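Local coordinates for betaine aldehyde dehydrogenase (Staphylococcus aureus subsp. aureus COL, PDB 4QTO), which probably oxidises betaine aldehyde to glycine betaine with NAD as cofactor, in an assembly of four copies of the chain, at residues 161-166 and 506-511; 166-171 and 501-506. All coordinates share one frame; numbering follows the deposited sequence. Where two conformers were deposited one is given.

Contact 1: residues 161-166 and 506-511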
ATOM      1  N   ASP A 161      -6.332  -1.902 -24.715  1.00 15.22           N
ATOM      2  CA  ASP A 161      -7.796  -1.785 -24.822  1.00 15.87           C
ATOM      3  C   ASP A 161      -8.542  -2.672 -23.824  1.00 16.44           C
ATOM      4  O   ASP A 161      -9.537  -3.318 -24.151  1.00 15.23           O
ATOM      5  CB  ASP A 161      -8.300  -2.021 -26.250  1.00 18.14           C
ATOM      6  CG  ASP A 161      -7.831  -0.945 -27.220  1.00 24.53           C
ATOM      7  OD1 ASP A 161      -7.764   0.221 -26.828  1.00 26.12           O
ATOM      8  OD2 ASP A 161      -7.523  -1.285 -28.376  1.00 34.05           O
ATOM      9  N   THR A 162      -8.022  -2.718 -22.603  1.00 14.50           N
ATOM     10  CA  THR A 162      -8.716  -3.358 -21.498  1.00 13.39           C
ATOM     11  C   THR A 162      -8.571  -2.500 -20.235  1.00 14.71           C
ATOM     12  O   THR A 162      -7.614  -1.699 -20.120  1.00 16.32           O
ATOM     13  CB  THR A 162      -8.168  -4.765 -21.149  1.00 13.99           C
ATOM     14  OG1 THR A 162      -6.797  -4.646 -20.723  1.00 13.55           O
ATOM     15  CG2 THR A 162      -8.286  -5.710 -22.314  1.00 13.63           C
ATOM     16  N   GLU A 163      -9.527  -2.659 -19.321  1.00 11.97           N
ATOM     17  CA  GLU A 163      -9.485  -2.034 -18.011  1.00 13.18           C
ATOM     18  C   GLU A 163      -9.438  -3.191 -17.048  1.00 12.19           C
ATOM     19  O   GLU A 163     -10.252  -4.131 -17.158  1.00 12.58           O
ATOM     20  CB  GLU A 163     -10.734  -1.214 -17.710  1.00 16.54           C
ATOM     21  CG  GLU A 163     -10.654  -0.585 -16.323  1.00 22.21           C
ATOM     22  CD  GLU A 163     -11.963  -0.108 -15.727  1.00 29.23           C
ATOM     23  OE1 GLU A 163     -11.959   1.078 -15.348  1.00 25.78           O
ATOM     24  OE2 GLU A 163     -12.949  -0.904 -15.569  1.00 27.51           O
ATOM     25  N   SER A 164      -8.544  -3.107 -16.074  1.00 10.24           N
ATOM     26  CA  SER A 164      -8.359  -4.155 -15.084  1.00 10.25           C
ATOM     27  C   SER A 164      -8.449  -3.586 -13.693  1.00 10.90           C
ATOM     28  O   SER A 164      -7.758  -2.608 -13.378  1.00 11.36           O
ATOM     29  CB  SER A 164      -6.967  -4.774 -15.277  1.00 10.82           C
ATOM     30  OG  SER A 164      -6.618  -5.753 -14.280  1.00 12.34           O
ATOM     31  N   LYS A 165      -9.349  -4.127 -12.897  1.00  9.64           N
ATOM     32  CA  LYS A 165      -9.448  -3.666 -11.516  1.00 10.76           C
ATOM     33  C   LYS A 165      -9.637  -4.821 -10.589  1.00 10.66           C
ATOM     34  O   LYS A 165     -10.180  -5.863 -10.985  1.00 10.01           O
ATOM     35  CB  LYS A 165     -10.553  -2.653 -11.344  1.00 14.45           C
ATOM     36  CG  LYS A 165     -11.921  -3.166 -11.627  1.00 15.94           C
ATOM     37  CD  LYS A 165     -12.885  -1.987 -11.870  1.00 21.91           C
ATOM     38  CE  LYS A 165     -14.255  -2.492 -12.264  1.00 27.53           C
ATOM     39  NZ  LYS A 165     -15.088  -1.369 -12.805  1.00 32.62           N
ATOM     40  N   ILE A 166      -9.150  -4.652  -9.366  0.50  9.73           N
ATOM     41  CA  ILE A 166      -9.344  -5.668  -8.336  0.50 10.24           C
ATOM     42  C   ILE A 166     -10.261  -5.016  -7.299  0.50 11.33           C
ATOM     43  O   ILE A 166      -9.915  -3.965  -6.722  0.50 12.68           O
ATOM     44  CB  ILE A 166      -8.041  -6.074  -7.644  0.50 10.32           C
ATOM     45  CG1 ILE A 166      -6.965  -6.479  -8.644  0.50 10.41           C
ATOM     46  CG2 ILE A 166      -8.323  -7.155  -6.620  0.50 11.47           C
ATOM     47  CD1 ILE A 166      -7.385  -7.533  -9.645  0.50  9.62           C
ATOM     48  N   ILE A 506     -11.938  -7.810 -12.141  1.00  9.06           N
ATOM     49  CA  ILE A 506     -12.912  -7.543 -13.202  1.00  9.70           C
ATOM     50  C   ILE A 506     -12.101  -6.958 -14.350  1.00 10.19           C
ATOM     51  O   ILE A 506     -11.471  -5.868 -14.212  1.00  9.95           O
ATOM     52  CB  ILE A 506     -14.037  -6.581 -12.757  1.00 10.34           C
ATOM     53  CG1 ILE A 506     -14.795  -7.157 -11.565  1.00 10.65           C
ATOM     54  CG2 ILE A 506     -15.003  -6.362 -13.914  1.00 10.76           C
ATOM     55  CD1 ILE A 506     -15.848  -6.257 -10.953  1.00 12.58           C
ATOM     56  N   LEU A 507     -12.132  -7.654 -15.485  0.50  9.29           N
ATOM     57  CA  LEU A 507     -11.390  -7.249 -16.662  0.50 10.22           C
ATOM     58  C   LEU A 507     -12.391  -6.934 -17.774  0.50 10.35           C
ATOM     59  O   LEU A 507     -13.128  -7.823 -18.196  0.50 10.51           O
ATOM     60  CB  LEU A 507     -10.475  -8.407 -17.074  0.50 10.63           C
ATOM     61  CG  LEU A 507      -9.490  -8.280 -18.244  0.50 11.45           C
ATOM     62  CD1 LEU A 507     -10.205  -8.215 -19.584  0.50 11.61           C
ATOM     63  CD2 LEU A 507      -8.539  -7.110 -18.003  0.50 12.44           C
ATOM     64  N   THR A 508     -12.402  -5.679 -18.230  1.00 10.83           N
ATOM     65  CA  THR A 508     -13.294  -5.258 -19.280  1.00 11.65           C
ATOM     66  C   THR A 508     -12.518  -5.068 -20.575  1.00 12.25           C
ATOM     67  O   THR A 508     -11.512  -4.341 -20.594  1.00 12.42           O
ATOM     68  CB  THR A 508     -13.972  -3.920 -18.904  1.00 13.88           C
ATOM     69  OG1 THR A 508     -14.697  -4.082 -17.677  1.00 14.87           O
ATOM     70  CG2 THR A 508     -14.945  -3.467 -20.011  1.00 13.87           C
ATOM     71  N   ASN A 509     -12.962  -5.719 -21.657  1.00 11.40           N
ATOM     72  CA  ASN A 509     -12.345  -5.536 -22.966  1.00 12.16           C
ATOM     73  C   ASN A 509     -13.138  -4.410 -23.622  1.00 13.42           C
ATOM     74  O   ASN A 509     -14.314  -4.578 -23.948  1.00 12.74           O
ATOM     75  CB  ASN A 509     -12.379  -6.806 -23.782  1.00 13.19           C
ATOM     76  CG  ASN A 509     -11.621  -6.681 -25.079  1.00 13.42           C
ATOM     77  OD1 ASN A 509     -11.521  -5.584 -25.661  1.00 13.98           O
ATOM     78  ND2 ASN A 509     -11.133  -7.814 -25.606  1.00 15.30           N
ATOM     79  N   THR A 510     -12.469  -3.272 -23.778  1.00 14.14           N
ATOM     80  CA  THR A 510     -13.089  -2.085 -24.322  1.00 17.01           C
ATOM     81  C   THR A 510     -13.100  -2.011 -25.845  1.00 19.50           C
ATOM     82  O   THR A 510     -13.650  -1.060 -26.395  1.00 23.73           O
ATOM     83  CB  THR A 510     -12.484  -0.810 -23.729  1.00 18.19           C
ATOM     84  OG1 THR A 510     -11.113  -0.684 -24.116  1.00 19.48           O
ATOM     85  CG2 THR A 510     -12.589  -0.824 -22.212  1.00 18.45           C
ATOM     86  N   ASN A 511     -12.478  -2.958 -26.522  1.00 16.74           N
ATOM     87  CA  ASN A 511     -12.537  -2.986 -27.998  1.00 19.89           C
ATOM     88  C   ASN A 511     -12.520  -4.449 -28.421  1.00 17.54           C
ATOM     89  O   ASN A 511     -11.583  -4.929 -29.041  1.00 18.91           O
ATOM     90  CB  ASN A 511     -11.361  -2.233 -28.570  1.00 21.61           C
ATOM     91  CG  ASN A 511     -11.451  -2.114 -30.077  1.00 29.40           C
ATOM     92  OD1 ASN A 511     -12.548  -2.133 -30.635  1.00 27.80           O
ATOM     93  ND2 ASN A 511     -10.311  -2.007 -30.733  1.00 36.57           N
TER
HETATM   94  O   HOH W   1     -12.968  -3.672 -15.473  1.00 15.34           O
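Lys165 lies across Ile506 and Leu507 reaches over to Ser164 where strands 162-166 and 506-509 pair antiparallel, far out on the arm that aldehyde dehydrogenases use for oligomerisation. The strand axes run 4.7 Å apart at 172°. Hydrogen-bonded pairs, Glu163 with Thr508 and Lys165 with Ile506, alternate with the non-hydrogen-bonded pairs Thr162 with Asn509 and Ser164 with Leu507; in the first of these, Thr508 N gives Glu163 O a bond of 2.9 Å that lies in the carbonyl plane. On the face of Thr162, Ser164, Leu507 and Asn509, the CD2 methyl of Leu507 touches Ser164 CB at 3.9 Å and also meets Thr162 CB. The other face carries Glu163, Lys165, Ile506 and Thr508. Here Lys165 sets out with CG between its backbone N and carbonyl carbon (chi1 63°) and then runs extended, which lays CE against Ile506 CB at 4.1 Å. Glu163 and Thr508 point the same way, side by side, and a water joins them: it is hydrogen-bonded to Glu163 OE2, to Thr508 OG1 and, at 2.9 Å, to Ile506 O. Lys165 NZ makes a salt bridge to Glu163 OE2, but the stronger partners of both charges are their counterparts in the third subunit, in a reciprocal exchange. Strand 506-509 also continues the sheet into the second subunit through a parallel ladder, and Asn509 ND2 bonds Asp470 of that subunit. Beyond the last bridge, Thr510 N reaches Asp161 O at 3.0 Å from above the carbonyl plane, 39° out of it. An Asx turn finishes the strand, Asn509 OD1 accepting from Asn511 N at 2.9 Å.

Contact 2: residues 166-171 and 501-506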
ATOM      1  N   ILE A 166      -9.150  -4.652  -9.366  0.50  9.73           N
ATOM      2  CA  ILE A 166      -9.344  -5.668  -8.336  0.50 10.24           C
ATOM      3  C   ILE A 166     -10.261  -5.016  -7.299  0.50 11.33           C
ATOM      4  O   ILE A 166      -9.915  -3.965  -6.722  0.50 12.68           O
ATOM      5  CB  ILE A 166      -8.041  -6.074  -7.644  0.50 10.32           C
ATOM      6  CG1 ILE A 166      -6.965  -6.479  -8.644  0.50 10.41           C
ATOM      7  CG2 ILE A 166      -8.323  -7.155  -6.620  0.50 11.47           C
ATOM      8  CD1 ILE A 166      -7.385  -7.533  -9.645  0.50  9.62           C
ATOM      9  N   VAL A 167     -11.434  -5.603  -7.100  0.50 10.73           N
ATOM     10  CA  VAL A 167     -12.387  -5.116  -6.125  0.50 11.04           C
ATOM     11  C   VAL A 167     -12.284  -6.007  -4.902  0.50 10.71           C
ATOM     12  O   VAL A 167     -12.173  -7.229  -5.045  0.50 11.83           O
ATOM     13  CB  VAL A 167     -13.836  -5.232  -6.635  0.50 12.19           C
ATOM     14  CG1 VAL A 167     -14.800  -4.633  -5.612  0.50 12.89           C
ATOM     15  CG2 VAL A 167     -14.021  -4.545  -7.977  0.50 12.85           C
ATOM     16  N   LYS A 168     -12.296  -5.417  -3.710  1.00 10.60           N
ATOM     17  CA  LYS A 168     -12.261  -6.186  -2.476  1.00 11.25           C
ATOM     18  C   LYS A 168     -13.696  -6.218  -1.924  1.00 12.92           C
ATOM     19  O   LYS A 168     -14.336  -5.166  -1.767  1.00 18.10           O
ATOM     20  CB  LYS A 168     -11.345  -5.561  -1.436  1.00 12.72           C
ATOM     21  CG  LYS A 168      -9.916  -5.399  -1.843  1.00 16.95           C
ATOM     22  CD  LYS A 168      -9.227  -6.661  -2.239  1.00 22.16           C
ATOM     23  CE  LYS A 168      -7.743  -6.340  -2.469  1.00 28.31           C
ATOM     24  NZ  LYS A 168      -6.954  -7.416  -3.131  1.00 34.12           N
ATOM     25  N   GLU A 169     -14.251  -7.418  -1.817  1.00 10.22           N
ATOM     26  CA  GLU A 169     -15.598  -7.645  -1.331  1.00 10.44           C
ATOM     27  C   GLU A 169     -15.553  -8.336   0.028  1.00 10.66           C
ATOM     28  O   GLU A 169     -14.581  -8.996   0.337  1.00  8.73           O
ATOM     29  CB  GLU A 169     -16.345  -8.588  -2.284  1.00 11.86           C
ATOM     30  CG  GLU A 169     -16.442  -8.085  -3.723  1.00 13.19           C
ATOM     31  CD  GLU A 169     -17.227  -8.989  -4.649  1.00 14.95           C
ATOM     32  OE1 GLU A 169     -17.584 -10.140  -4.278  1.00 14.29           O
ATOM     33  OE2 GLU A 169     -17.551  -8.498  -5.754  1.00 13.38           O
ATOM     34  N   PRO A 170     -16.638  -8.246   0.787  1.00  9.77           N
ATOM     35  CA  PRO A 170     -16.677  -9.073   2.018  1.00  8.69           C
ATOM     36  C   PRO A 170     -16.569 -10.551   1.610  1.00  8.16           C
ATOM     37  O   PRO A 170     -17.184 -10.988   0.627  1.00  9.89           O
ATOM     38  CB  PRO A 170     -18.037  -8.765   2.633  1.00 10.37           C
ATOM     39  CG  PRO A 170     -18.809  -8.062   1.567  1.00 11.09           C
ATOM     40  CD  PRO A 170     -17.853  -7.418   0.634  1.00 13.29           C
ATOM     41  N   VAL A 171     -15.877 -11.328   2.424  1.00  8.39           N
ATOM     42  CA  VAL A 171     -15.660 -12.766   2.123  1.00  9.02           C
ATOM     43  C   VAL A 171     -16.987 -13.517   2.039  1.00  9.18           C
ATOM     44  O   VAL A 171     -17.125 -14.457   1.251  1.00 10.74           O
ATOM     45  CB  VAL A 171     -14.620 -13.384   3.090  1.00  9.07           C
ATOM     46  CG1 VAL A 171     -15.161 -13.494   4.501  1.00  9.27           C
ATOM     47  CG2 VAL A 171     -14.129 -14.736   2.585  1.00 10.25           C
ATOM     48  N   LEU A 501     -12.055 -10.273   3.644  1.00  7.67           N
ATOM     49  CA  LEU A 501     -12.238  -9.787   2.303  1.00  8.13           C
ATOM     50  C   LEU A 501     -11.886 -10.885   1.301  1.00  8.68           C
ATOM     51  O   LEU A 501     -11.121 -11.828   1.598  1.00  9.57           O
ATOM     52  CB  LEU A 501     -11.312  -8.590   2.034  1.00  9.19           C
ATOM     53  CG  LEU A 501     -11.637  -7.349   2.878  1.00 10.66           C
ATOM     54  CD1 LEU A 501     -10.540  -6.310   2.689  1.00 13.40           C
ATOM     55  CD2 LEU A 501     -12.979  -6.794   2.467  1.00 10.93           C
ATOM     56  N   VAL A 502     -12.414 -10.712   0.094  1.00  7.95           N
ATOM     57  CA  VAL A 502     -12.081 -11.586  -1.033  1.00  8.49           C
ATOM     58  C   VAL A 502     -11.822 -10.664  -2.233  1.00  8.94           C
ATOM     59  O   VAL A 502     -12.494  -9.639  -2.391  1.00  9.34           O
ATOM     60  CB  VAL A 502     -13.177 -12.611  -1.326  1.00  9.55           C
ATOM     61  CG1 VAL A 502     -14.519 -11.964  -1.629  1.00  9.96           C
ATOM     62  CG2 VAL A 502     -12.733 -13.575  -2.420  1.00 10.45           C
ATOM     63  N   SER A 503     -10.823 -11.018  -3.041  1.00  9.21           N
ATOM     64  CA  SER A 503     -10.484 -10.216  -4.225  1.00  9.49           C
ATOM     65  C   SER A 503     -11.191 -10.743  -5.459  1.00  8.76           C
ATOM     66  O   SER A 503     -11.248 -11.950  -5.695  1.00  9.59           O
ATOM     67  CB  SER A 503      -8.986 -10.298  -4.501  1.00 10.26           C
ATOM     68  OG  SER A 503      -8.236  -9.696  -3.469  1.00 12.87           O
ATOM     69  N   LYS A 504     -11.664  -9.811  -6.280  1.00  8.84           N
ATOM     70  CA  LYS A 504     -12.254 -10.132  -7.557  1.00  8.84           C
ATOM     71  C   LYS A 504     -11.603  -9.256  -8.632  1.00  8.23           C
ATOM     72  O   LYS A 504     -11.599  -8.036  -8.543  1.00  9.13           O
ATOM     73  CB  LYS A 504     -13.776  -9.889  -7.567  1.00  9.54           C
ATOM     74  CG  LYS A 504     -14.441 -10.006  -8.938  1.00 10.57           C
ATOM     75  CD  LYS A 504     -15.895  -9.636  -8.889  1.00 11.08           C
ATOM     76  CE  LYS A 504     -16.761 -10.659  -8.171  1.00 11.85           C
ATOM     77  NZ  LYS A 504     -18.117 -10.100  -7.926  1.00 10.97           N
ATOM     78  N   HIS A 505     -11.041  -9.899  -9.635  1.00  7.44           N
ATOM     79  CA  HIS A 505     -10.469  -9.217 -10.773  1.00  8.47           C
ATOM     80  C   HIS A 505     -11.563  -9.058 -11.834  1.00  9.06           C
ATOM     81  O   HIS A 505     -12.062 -10.040 -12.379  1.00  8.93           O
ATOM     82  CB  HIS A 505      -9.296 -10.018 -11.353  1.00  8.60           C
ATOM     83  CG  HIS A 505      -8.658  -9.420 -12.578  1.00  9.35           C
ATOM     84  ND1 HIS A 505      -7.944 -10.186 -13.474  1.00  9.47           N
ATOM     85  CD2 HIS A 505      -8.649  -8.156 -13.074  1.00  9.80           C
ATOM     86  CE1 HIS A 505      -7.487  -9.417 -14.444  1.00  9.76           C
ATOM     87  NE2 HIS A 505      -7.875  -8.174 -14.213  1.00 10.07           N
ATOM     88  N   ILE A 506     -11.938  -7.810 -12.141  1.00  9.06           N
ATOM     89  CA  ILE A 506     -12.912  -7.543 -13.202  1.00  9.70           C
ATOM     90  C   ILE A 506     -12.101  -6.958 -14.350  1.00 10.19           C
ATOM     91  O   ILE A 506     -11.471  -5.868 -14.212  1.00  9.95           O
ATOM     92  CB  ILE A 506     -14.037  -6.581 -12.757  1.00 10.34           C
ATOM     93  CG1 ILE A 506     -14.795  -7.157 -11.565  1.00 10.65           C
ATOM     94  CG2 ILE A 506     -15.003  -6.362 -13.914  1.00 10.76           C
ATOM     95  CD1 ILE A 506     -15.848  -6.257 -10.953  1.00 12.58           C
TER
HETATM   96  O   HOH W   2     -19.954 -10.957  -5.539  1.00 19.47           O
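Ile166 lays its CD1 methyl obliquely against His505, 3.6 Å from CB and almost as near the CG and CD2 ring atoms, while its CG2 rests on Ser503 CB. The strands 166-170 and 501-506 form an antiparallel ladder, their directions 145° apart, in the inner half of the arm. Four backbone bonds tie Val167 to Lys504 and Glu169 to Val502. On the face of Ile166 and Ser503, Lys168 bends at chi2 (-58°) and brings NZ back to donate to Ser503 OG at 2.6 Å; that hydroxyl also bonds Glu495 of the second subunit. On the other face, Val167 CG2 meets Ile506 CD1 at 3.9 Å. Beside them Lys504, bent at chi3, crosses Glu169 and sets NZ 2.8 Å from Glu169 OE2, on the syn side and 23° out of the carboxylate plane. A water bridges Lys504 NZ and Glu169 OE1. The ammonium is also hydrogen-bonded to the carbonyls of Leu461 and Ala458 of the second subunit, four acceptors sharing three protons, and Glu169 OE1 bonds Tyr483 there, so this ion pair joins the two strands and the subunit interface at once, and each charge probably helps keep the other ionised.

How the contacts relate
From the N terminus, the chain enters strand 162-177 at contact 1, passes through contact 2 and then runs on through more than 300 residues of helices and strands. It returns in strand 501-509, meeting contact 2 first and contact 1 last, so the shorter loop closed by contact 2 lies within the longer one of contact 1. The two contacts are successive lengths of one antiparallel ladder, sharing Ile166 and Ile506, with centres about 15 Å apart. Ser164 OG of contact 1 and His505 NE2 of contact 2, 2.7 Å apart, bridge them. Together they zip strand 501-509 along the first part of strand 162-177, which also pairs with strands 200-204 and 252-256.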